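Local coordinates for protein GTP pyrophosphokinase (Streptococcus pneumoniae, PDB 2BE3) that probably transfers pyrophosphate from ATP to GTP, making the alarmone (p)ppGpp, as a small member of the RelA/SpoT synthetase family, at residues A[4-7]-A[8-11]; A[28-31]-A[32-36]; A[172-175]-A[176-180]. All coordinates share one frame; numbering follows the deposited sequence. Where two conformers were deposited one is given.

All three contacts are local, each made along one helix or, for interaction 1, at its N-terminal cap, and they follow one another along the chain. Interactions 1 and 2 sit near the two ends of the long helix 6-35, with centres about 36 Å apart; the first opens the helix and the second closes it. Interaction 3 lies far along the chain on helix 170-191, which packs on helix 148-164; its centre is about 40 Å from that of interaction 1 and about 37 Å from that of interaction 2. None touches another. Glu9 of interaction 1 packs on Lys35 of the second subunit, so opposite ends of helix 6-35 meet across the dimer, whereas residues 172-180 touch no other subunit.

Interaction 1 (A[4-7]-A[8-11]); sequences MTLE and WEEF
Thr5 caps the first turn of the helix by accepting from Trp8 N, a weak bond with OG1 3.4 Å from that nitrogen but fairly straight at 163°. With chi1 at 69° the hydroxyl turns back over the start of the helix, toward Trp8 N. In one of the two conformers of Glu7, Thr5 OG1 also donates to Glu7 OE2 at 2.9 Å; the second conformer makes this bond less certain. Backbone bonds continue the turn: Glu9 N to Thr5 O, Glu10 N to Leu6 O at 3.1 Å, and Phe11 N to Glu7 O.

The remaining side-chain contacts are van der Waals approaches of carbon to oxygen. Trp8 CD1 lies 3.5 Å from Thr5 OG1, the hydroxyl approaching the indole obliquely. Leu6 places its two methyls beside different carboxylates, CD1 near Glu9 OE2 and CD2 3.9 Å from Glu10 OE2. Trp8 packs on Ile52, Ile55 and Lys56 of helix 52-62, and Glu9 on Lys35 of the second subunit.

Thr5 as N-cap, with acidic residues in the first turns where their negative charge would probably interact favourably with the positive end of the helix dipole, is a classic helix N-terminus, here starting helix 6-35.

Interaction 2 (A[28-31]-A[32-36]); sequences GIRK and QYRKQ
Arg30 and Arg34 run side by side and point the same way, their guanidinium planes only 19° apart. The near-parallel planes do not overlap as a stack; the touching is done by the Arg30 chain, whose CD lies over one face of the Arg34 guanidinium, 3.5 Å above its plane and displaced toward the rim, with CD to Arg34 NH2 at 3.7 Å. Arg34, extended from CG to NE, reaches back along the preceding turn, while Arg30 bends at chi3 (69°), turning its own guanidinium away to give NH1 to Glu43 O.

Ile29 and Tyr33 also lie alongside each other. The CG2 methyl of Ile29, anti to the backbone N, meets the ring at its edge and in its plane, 3.7 Å from Tyr33 CE1. Both side chains pack on Ile95 of helix 89-97 and on Ile133 of the second subunit.

Lys31 and Lys35 are turned differently, crossing at about a right angle. Lys35 folds back through bends at chi3 and chi4 and brings NZ to 3.7 Å from Lys31 CG, while Lys31 NZ and Lys35 NZ stay 6.7 Å apart. Gln32 leans its CB and CG against Gly28 O, each 3.4 Å away, and passes its OE1 to the backbone N of Ile133 of the second subunit. In the backbone the i to i+4 bonds run regularly, Tyr33 N to Ile29 O being the straightest at 167°, until Gln36 leaves helical geometry.

Near the C-terminal end of helix 6-35, methylenes of the earlier residue in each basic pair thus meet the charged end of the later one, which keeps most of the charges apart. Arg30 NE does come within 3.9 Å of Arg34 NH1, a closeness of like charges that would probably cost something, whereas the apolar Ile29-Tyr33 side and the amide of Gln32 serve the subunit interface.

Interaction 3 (A[172-175]-A[176-180]); sequences IKKR and LEITA
Regular alpha-helical bonding runs through 172-180, with Leu176 N giving to Ile172 O at 2.8 Å, Glu177 N to Lys173 O and Thr179 N to Arg175 O. On this frame the one charged pair within the two segments is Lys173 with Glu177. Lys173 NZ reaches Glu177 OE2 at 3.0 Å in a hydrogen-bonded salt bridge, approaching the carboxylate from its anti side and 21° out of its plane. The lysine does not come straight across: its CG is anti to the backbone N (chi1 -167°), and bends at chi2 and chi4 fold the chain toward the next turn. Its methylenes therefore lie close to the same oxygen, with Lys173 CE 3.4 Å from Glu177 OE2. Glu177 is extended beyond CG, and its CG rests 3.3 Å from Lys173 O, so the start of the side chain lies against the carbonyl to which its own N-H bonds.

This i to i+4 salt bridge spans one turn of helix 170-191, on the partly exposed side of a helix that packs against helix 148-164. The inward side belongs to Leu176, which is buried among Glu157 and Leu160 of that helix and Phe168 of a loop. Leu176 CD1 makes a loose apolar contact with Ile172 CG2 at 4.4 Å, and Leu176 CG lies 3.5 Å from Ile172 O. The carbonyl of Leu176 accepts a hydrogen bond from Trp153 NE1, joining the two helices through a backbone oxygen.

Thr179 turns its hydroxyl back along the helix. Its OG1 stands 2.8 Å from Arg175 O, with Leu176 O a second possible acceptor, and the side chain packs on Trp153. Arg175 coils through bends at chi2 and chi3, and its NH2 forms a salt bridge with Glu171.

Interaction 1 (A[4-7]-A[8-11])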
# COMPACT_ATOMS: atom_id res chain seq x y z
N MSE A 4 -6.62 -15.46 -20.52
CA MSE A 4 -6.20 -15.44 -19.08
C MSE A 4 -5.39 -16.70 -18.68
O MSE A 4 -5.90 -17.59 -18.00
CB MSE A 4 -7.41 -15.19 -18.16
CG MSE A 4 -7.10 -15.16 -16.65
SE MSE A 4 -5.89 -13.71 -16.01
CE MSE A 4 -7.31 -12.27 -15.54
N THR A 5 -4.13 -16.74 -19.11
CA THR A 5 -3.26 -17.89 -18.87
C THR A 5 -2.42 -17.75 -17.59
O THR A 5 -2.53 -16.76 -16.86
CB THR A 5 -2.32 -18.16 -20.10
OG1 THR A 5 -1.34 -17.12 -20.22
CG2 THR A 5 -3.10 -18.28 -21.41
N LEU A 6 -1.58 -18.75 -17.34
CA LEU A 6 -0.60 -18.69 -16.25
C LEU A 6 0.49 -17.62 -16.42
O LEU A 6 0.86 -16.96 -15.45
CB LEU A 6 0.05 -20.06 -16.01
CG LEU A 6 0.79 -20.22 -14.67
CD1 LEU A 6 -0.20 -20.53 -13.53
CD2 LEU A 6 1.89 -21.27 -14.76
N GLU A 7 0.99 -17.45 -17.65
CA GLU A 7 2.03 -16.46 -17.92
C GLU A 7 1.49 -15.02 -17.86
O GLU A 7 2.21 -14.11 -17.45
CB GLU A 7 2.78 -16.75 -19.23
CG GLU A 7 1.94 -17.37 -20.35
CD GLU A 7 1.70 -18.87 -20.16
OE1 GLU A 7 2.64 -19.60 -19.77
OE2 GLU A 7 0.56 -19.31 -20.41
N TRP A 8 0.23 -14.84 -18.26
CA TRP A 8 -0.46 -13.55 -18.13
C TRP A 8 -0.68 -13.16 -16.68
O TRP A 8 -0.64 -11.99 -16.35
CB TRP A 8 -1.81 -13.55 -18.85
CG TRP A 8 -1.72 -13.10 -20.28
CD1 TRP A 8 -2.00 -13.85 -21.38
CD2 TRP A 8 -1.30 -11.81 -20.76
NE1 TRP A 8 -1.79 -13.11 -22.51
CE2 TRP A 8 -1.35 -11.86 -22.17
CE3 TRP A 8 -0.88 -10.61 -20.15
CZ2 TRP A 8 -1.02 -10.76 -22.98
CZ3 TRP A 8 -0.54 -9.53 -20.95
CH2 TRP A 8 -0.63 -9.61 -22.35
N GLU A 9 -0.90 -14.15 -15.84
CA GLU A 9 -1.16 -13.98 -14.41
C GLU A 9 0.14 -13.59 -13.69
O GLU A 9 0.16 -12.69 -12.86
CB GLU A 9 -1.70 -15.29 -13.85
CG GLU A 9 -2.35 -15.18 -12.51
CD GLU A 9 -2.92 -16.52 -12.01
OE1 GLU A 9 -4.17 -16.63 -11.84
OE2 GLU A 9 -2.11 -17.47 -11.82
N GLU A 10 1.22 -14.27 -14.04
CA GLU A 10 2.52 -13.94 -13.49
C GLU A 10 2.99 -12.56 -13.92
O GLU A 10 3.67 -11.87 -13.15
CB GLU A 10 3.54 -15.00 -13.89
CG GLU A 10 3.36 -16.30 -13.12
CD GLU A 10 4.31 -17.42 -13.60
OE1 GLU A 10 5.23 -17.17 -14.45
OE2 GLU A 10 4.13 -18.56 -13.12
N PHE A 11 2.62 -12.16 -15.13
CA PHE A 11 3.02 -10.86 -15.64
C PHE A 11 2.24 -9.72 -14.97
O PHE A 11 2.81 -8.68 -14.65
CB PHE A 11 2.86 -10.80 -17.16
CG PHE A 11 3.14 -9.45 -17.73
CD1 PHE A 11 4.46 -9.00 -17.88
CD2 PHE A 11 2.10 -8.61 -18.09
CE1 PHE A 11 4.71 -7.74 -18.40
CE2 PHE A 11 2.35 -7.33 -18.60
CZ PHE A 11 3.65 -6.91 -18.75

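Interaction 2 (A[28-31]-A[32-36])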
# COMPACT_ATOMS: atom_id res chain seq x y z
N GLY A 28 -4.82 8.14 0.78
CA GLY A 28 -4.28 8.55 2.07
C GLY A 28 -3.90 10.03 2.01
O GLY A 28 -3.96 10.72 3.02
N ILE A 29 -3.57 10.52 0.83
CA ILE A 29 -3.39 11.96 0.66
C ILE A 29 -4.64 12.74 1.05
O ILE A 29 -4.56 13.61 1.90
CB ILE A 29 -2.99 12.32 -0.80
CG1 ILE A 29 -1.59 11.76 -1.13
CG2 ILE A 29 -3.11 13.86 -1.06
CD1 ILE A 29 -1.39 11.55 -2.66
N ARG A 30 -5.78 12.37 0.46
CA ARG A 30 -7.06 12.94 0.79
C ARG A 30 -7.32 12.88 2.29
O ARG A 30 -7.70 13.87 2.91
CB ARG A 30 -8.16 12.20 0.02
CG ARG A 30 -9.57 12.63 0.33
CD ARG A 30 -10.60 11.81 -0.44
NE ARG A 30 -10.60 10.44 0.07
CZ ARG A 30 -10.95 9.37 -0.63
NH1 ARG A 30 -11.35 9.47 -1.90
NH2 ARG A 30 -10.88 8.19 -0.04
N LYS A 31 -7.09 11.70 2.86
CA LYS A 31 -7.27 11.47 4.28
C LYS A 31 -6.34 12.37 5.13
O LYS A 31 -6.76 12.84 6.19
CB LYS A 31 -7.04 9.98 4.58
CG LYS A 31 -7.17 9.52 6.04
CD LYS A 31 -8.64 9.13 6.40
CE LYS A 31 -9.41 10.31 7.07
NZ LYS A 31 -10.92 10.13 7.06
N GLN A 32 -5.12 12.61 4.65
CA GLN A 32 -4.15 13.45 5.39
C GLN A 32 -4.56 14.91 5.49
O GLN A 32 -4.51 15.49 6.56
CB GLN A 32 -2.75 13.35 4.78
CG GLN A 32 -1.97 12.19 5.37
CD GLN A 32 -0.78 11.75 4.52
OE1 GLN A 32 -0.37 12.43 3.58
NE2 GLN A 32 -0.24 10.59 4.85
N TYR A 33 -4.94 15.49 4.36
CA TYR A 33 -5.58 16.80 4.33
C TYR A 33 -6.72 16.91 5.34
O TYR A 33 -6.76 17.83 6.14
CB TYR A 33 -6.14 17.04 2.94
CG TYR A 33 -5.19 17.63 1.95
CD1 TYR A 33 -4.60 16.84 0.98
CD2 TYR A 33 -4.90 19.01 1.95
CE1 TYR A 33 -3.72 17.37 0.02
CE2 TYR A 33 -3.99 19.57 1.00
CZ TYR A 33 -3.41 18.73 0.03
OH TYR A 33 -2.54 19.23 -0.93
N ARG A 34 -7.64 15.96 5.32
CA ARG A 34 -8.81 16.02 6.16
C ARG A 34 -8.47 15.88 7.66
O ARG A 34 -9.09 16.52 8.51
CB ARG A 34 -9.85 14.99 5.69
CG ARG A 34 -10.43 15.31 4.32
CD ARG A 34 -11.41 14.23 3.87
NE ARG A 34 -12.00 14.54 2.58
CZ ARG A 34 -12.77 13.70 1.88
NH1 ARG A 34 -13.04 12.49 2.36
NH2 ARG A 34 -13.28 14.07 0.69
N LYS A 35 -7.46 15.06 7.95
CA LYS A 35 -6.97 14.85 9.31
C LYS A 35 -6.34 16.12 9.86
O LYS A 35 -6.35 16.34 11.06
CB LYS A 35 -5.94 13.74 9.34
CG LYS A 35 -5.96 12.91 10.63
CD LYS A 35 -5.15 11.61 10.43
CE LYS A 35 -5.53 10.90 9.12
NZ LYS A 35 -4.37 10.35 8.33
N GLN A 36 -5.80 16.94 8.98
CA GLN A 36 -5.22 18.22 9.37
C GLN A 36 -6.23 19.34 9.26
O GLN A 36 -5.85 20.50 9.17
CB GLN A 36 -4.07 18.54 8.45
CG GLN A 36 -2.84 17.77 8.76
CD GLN A 36 -1.77 18.05 7.76
OE1 GLN A 36 -1.51 19.21 7.42
NE2 GLN A 36 -1.16 16.99 7.23

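Interaction 3 (A[172-175]-A[176-180])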
# COMPACT_ATOMS: atom_id res chain seq x y z
N ILE A 172 -24.27 11.79 -32.72
CA ILE A 172 -23.49 11.50 -31.54
C ILE A 172 -22.31 12.48 -31.41
O ILE A 172 -22.09 13.05 -30.34
CB ILE A 172 -23.09 10.01 -31.50
CG1 ILE A 172 -24.28 9.20 -30.98
CG2 ILE A 172 -21.87 9.80 -30.63
CD1 ILE A 172 -24.32 7.76 -31.43
N LYS A 173 -21.60 12.70 -32.52
CA LYS A 173 -20.55 13.70 -32.61
C LYS A 173 -21.02 15.13 -32.24
O LYS A 173 -20.35 15.83 -31.48
CB LYS A 173 -19.93 13.67 -34.00
CG LYS A 173 -18.63 14.45 -34.13
CD LYS A 173 -17.50 13.83 -33.28
CE LYS A 173 -16.16 14.58 -33.42
NZ LYS A 173 -15.89 15.46 -32.23
N LYS A 174 -22.17 15.56 -32.76
CA LYS A 174 -22.70 16.88 -32.43
C LYS A 174 -22.84 16.99 -30.92
O LYS A 174 -22.50 18.02 -30.33
CB LYS A 174 -24.06 17.15 -33.13
CG LYS A 174 -25.00 18.19 -32.38
CD LYS A 174 -26.51 18.01 -32.70
CE LYS A 174 -27.35 19.08 -31.99
NZ LYS A 174 -28.83 18.99 -32.27
N ARG A 175 -23.30 15.91 -30.31
CA ARG A 175 -23.53 15.86 -28.88
C ARG A 175 -22.22 15.80 -28.09
O ARG A 175 -22.07 16.48 -27.08
CB ARG A 175 -24.42 14.67 -28.56
CG ARG A 175 -25.41 14.98 -27.49
CD ARG A 175 -26.36 16.04 -27.94
NE ARG A 175 -27.46 15.48 -28.71
CZ ARG A 175 -28.63 16.10 -28.91
NH1 ARG A 175 -28.86 17.30 -28.40
NH2 ARG A 175 -29.58 15.49 -29.62
N LEU A 176 -21.27 14.99 -28.56
CA LEU A 176 -19.93 14.98 -28.00
C LEU A 176 -19.28 16.37 -27.98
O LEU A 176 -18.64 16.76 -27.02
CB LEU A 176 -19.03 13.97 -28.72
CG LEU A 176 -19.26 12.49 -28.34
CD1 LEU A 176 -18.23 11.56 -29.01
CD2 LEU A 176 -19.25 12.30 -26.82
N GLU A 177 -19.50 17.13 -29.04
CA GLU A 177 -18.88 18.45 -29.17
C GLU A 177 -19.57 19.47 -28.29
O GLU A 177 -18.89 20.27 -27.65
CB GLU A 177 -18.84 18.90 -30.62
CG GLU A 177 -17.88 18.04 -31.45
CD GLU A 177 -17.95 18.31 -32.94
OE1 GLU A 177 -18.89 19.02 -33.38
OE2 GLU A 177 -17.06 17.80 -33.68
N ILE A 178 -20.91 19.45 -28.24
CA ILE A 178 -21.56 20.40 -27.34
C ILE A 178 -21.29 20.10 -25.86
O ILE A 178 -21.01 21.04 -25.10
CB ILE A 178 -23.05 20.82 -27.72
CG1 ILE A 178 -23.92 21.02 -26.48
CG2 ILE A 178 -23.75 19.87 -28.66
CD1 ILE A 178 -24.73 22.35 -26.57
N THR A 179 -21.34 18.82 -25.47
CA THR A 179 -21.03 18.44 -24.10
C THR A 179 -19.58 18.78 -23.74
O THR A 179 -19.34 19.26 -22.64
CB THR A 179 -21.38 16.95 -23.75
OG1 THR A 179 -20.70 16.05 -24.65
CG2 THR A 179 -22.88 16.73 -23.85
N ALA A 180 -18.63 18.59 -24.66
CA ALA A 180 -17.23 18.97 -24.40
C ALA A 180 -17.10 20.46 -24.12
O ALA A 180 -16.38 20.84 -23.21
CB ALA A 180 -16.26 18.54 -25.54